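Local coordinates for protein N-acetylmuramoyl-L-alanine amidase (Peptoclostridium difficile, PDB 4RN7) that probably cleaves, as a zinc-dependent N-acetylmuramoyl-L-alanine amidase, the amide bond joining the glycan and the peptide stem of bacterial peptidoglycan, at residues L110-Q115 and R127-N132. Residues are numbered along the deposited sequence; the frame is centred on the assembly and turned at random.
Sequences LAQTVQ and RGIVEN
Gln115 NE2 is gripped by two hydrogen bonds, to the backbone O of Ile95 and to OD1 of Asp126, while OE1 is hydrogen-bonded to OG1 of Thr97. Three partners fix the rotation of this buried amide. The side chain leaves the helix with CG anti to the backbone N (chi1 175°) and bends at chi2 (77°), so that its end lies alongside Gly128, CD 3.5 Å from Gly128 O without a hydrogen bond between the segments. Asp126 OD1 also accepts from Gly128 N, tying the start of the edge strand to the same amide. Helix 107-122 and strand 126-131 are the second half of a beta-alpha-beta crossover that begins at strand 95-99, in the zinc-binding Amidase_3 domain; the segment axes run nearly antiparallel, 8.1 Å apart. The CB of Ile129 is directed at the helix. Its CG2 lies 3.6 Å from Ala111 O and 3.9 Å from Gln115 CB, resting on the helical turn that Gln115 N closes by its hydrogen bond to Ala111 O. With CG1 in the crowded position between backbone N and carbonyl carbon (chi1 64°) and chi2 extended, CD1 comes to 3.9 Å from Gln112 OE1. Gln112 crosses Ile129 at about a right angle, its NE2 hydrogen-bonded to Ser116 OG.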
loop_
_atom_site.group_PDB
_atom_site.type_symbol
_atom_site.label_atom_id
_atom_site.label_comp_id
_atom_site.label_asym_id
_atom_site.label_seq_id
_atom_site.Cartn_x
_atom_site.Cartn_y
_atom_site.Cartn_z
ATOM N N LEU A 110 -5.391 11.878 2.123
ATOM C CA LEU A 110 -5.344 10.460 2.487
ATOM C C LEU A 110 -3.899 10.000 2.687
ATOM O O LEU A 110 -3.584 9.310 3.657
ATOM C CB LEU A 110 -6.024 9.613 1.402
ATOM C CG LEU A 110 -5.897 8.087 1.487
ATOM C CD1 LEU A 110 -6.522 7.538 2.771
ATOM C CD2 LEU A 110 -6.522 7.428 0.260
ATOM N N ALA A 111 -3.027 10.398 1.763
ATOM C CA ALA A 111 -1.614 10.048 1.822
ATOM C C ALA A 111 -0.956 10.556 3.102
ATOM O O ALA A 111 -0.223 9.818 3.760
ATOM C CB ALA A 111 -0.880 10.592 0.596
ATOM N N GLN A 112 -1.201 11.816 3.449
ATOM C CA GLN A 112 -0.569 12.383 4.635
ATOM C C GLN A 112 -1.069 11.715 5.918
ATOM O O GLN A 112 -0.282 11.420 6.824
ATOM C CB GLN A 112 -0.772 13.897 4.705
ATOM C CG GLN A 112 0.018 14.559 5.830
ATOM C CD GLN A 112 1.524 14.360 5.691
ATOM O OE1 GLN A 112 2.191 15.104 4.974
ATOM N NE2 GLN A 112 2.062 13.348 6.377
ATOM N N THR A 113 -2.376 11.476 5.991
ATOM C CA THR A 113 -2.968 10.858 7.174
ATOM C C THR A 113 -2.428 9.439 7.377
ATOM O O THR A 113 -1.983 9.088 8.479
ATOM C CB THR A 113 -4.506 10.870 7.095
ATOM O OG1 THR A 113 -4.954 12.227 7.016
ATOM C CG2 THR A 113 -5.119 10.215 8.320
ATOM N N VAL A 114 -2.449 8.640 6.313
ATOM C CA VAL A 114 -1.908 7.283 6.372
ATOM C C VAL A 114 -0.407 7.297 6.694
ATOM O O VAL A 114 0.040 6.599 7.609
ATOM C CB VAL A 114 -2.206 6.501 5.084
ATOM C CG1 VAL A 114 -1.359 5.229 5.009
ATOM C CG2 VAL A 114 -3.702 6.158 5.013
ATOM N N GLN A 115 0.361 8.107 5.970
ATOM C CA GLN A 115 1.806 8.221 6.235
ATOM C C GLN A 115 2.137 8.589 7.686
ATOM O O GLN A 115 2.974 7.939 8.321
ATOM C CB GLN A 115 2.450 9.225 5.275
ATOM C CG GLN A 115 3.925 9.505 5.554
ATOM C CD GLN A 115 4.834 8.395 5.060
ATOM O OE1 GLN A 115 4.441 7.576 4.228
ATOM N NE2 GLN A 115 6.065 8.366 5.571
ATOM N N ARG A 127 9.714 9.324 5.260
ATOM C CA ARG A 127 10.129 9.850 3.963
ATOM C C ARG A 127 9.071 10.778 3.358
ATOM O O ARG A 127 9.279 11.344 2.281
ATOM C CB ARG A 127 10.456 8.709 2.992
ATOM C CG ARG A 127 11.586 7.799 3.467
ATOM C CD ARG A 127 11.844 6.644 2.496
ATOM N NE ARG A 127 12.315 7.106 1.192
ATOM C CZ ARG A 127 13.595 7.306 0.897
ATOM N NH1 ARG A 127 14.535 7.087 1.807
ATOM N NH2 ARG A 127 13.940 7.732 -0.305
ATOM N N GLY A 128 7.949 10.941 4.058
ATOM C CA GLY A 128 6.922 11.888 3.646
ATOM C C GLY A 128 6.027 11.359 2.545
ATOM O O GLY A 128 5.982 10.154 2.297
ATOM N N ILE A 129 5.314 12.272 1.888
ATOM C CA ILE A 129 4.422 11.910 0.794
ATOM C C ILE A 129 4.965 12.475 -0.518
ATOM O O ILE A 129 5.675 13.491 -0.518
ATOM C CB ILE A 129 2.985 12.402 1.048
ATOM C CG1 ILE A 129 2.925 13.934 1.091
ATOM C CG2 ILE A 129 2.453 11.809 2.347
ATOM C CD1 ILE A 129 1.505 14.491 1.185
ATOM N N VAL A 130 4.643 11.808 -1.627
ATOM C CA VAL A 130 5.246 12.112 -2.925
ATOM C C VAL A 130 4.189 12.053 -4.027
ATOM O O VAL A 130 3.378 11.133 -4.053
ATOM C CB VAL A 130 6.322 11.055 -3.288
ATOM C CG1 VAL A 130 7.052 11.448 -4.557
ATOM C CG2 VAL A 130 7.306 10.864 -2.153
ATOM N N GLU A 131 4.198 13.023 -4.937
ATOM C CA GLU A 131 3.406 12.885 -6.154
ATOM C C GLU A 131 4.070 11.877 -7.085
ATOM O O GLU A 131 5.294 11.898 -7.277
ATOM C CB GLU A 131 3.280 14.229 -6.876
ATOM C CG GLU A 131 2.308 15.196 -6.221
ATOM C CD GLU A 131 2.348 16.575 -6.846
ATOM O OE1 GLU A 131 3.432 16.986 -7.319
ATOM O OE2 GLU A 131 1.298 17.251 -6.859
ATOM N N ASN A 132 3.267 11.009 -7.686
ATOM C CA ASN A 132 3.795 10.034 -8.626
ATOM C C ASN A 132 2.740 9.665 -9.656
ATOM O O ASN A 132 1.585 9.428 -9.307
ATOM C CB ASN A 132 4.263 8.778 -7.897
ATOM C CG ASN A 132 5.087 7.861 -8.786
ATOM O OD1 ASN A 132 4.555 7.186 -9.669
ATOM N ND2 ASN A 132 6.398 7.833 -8.552
#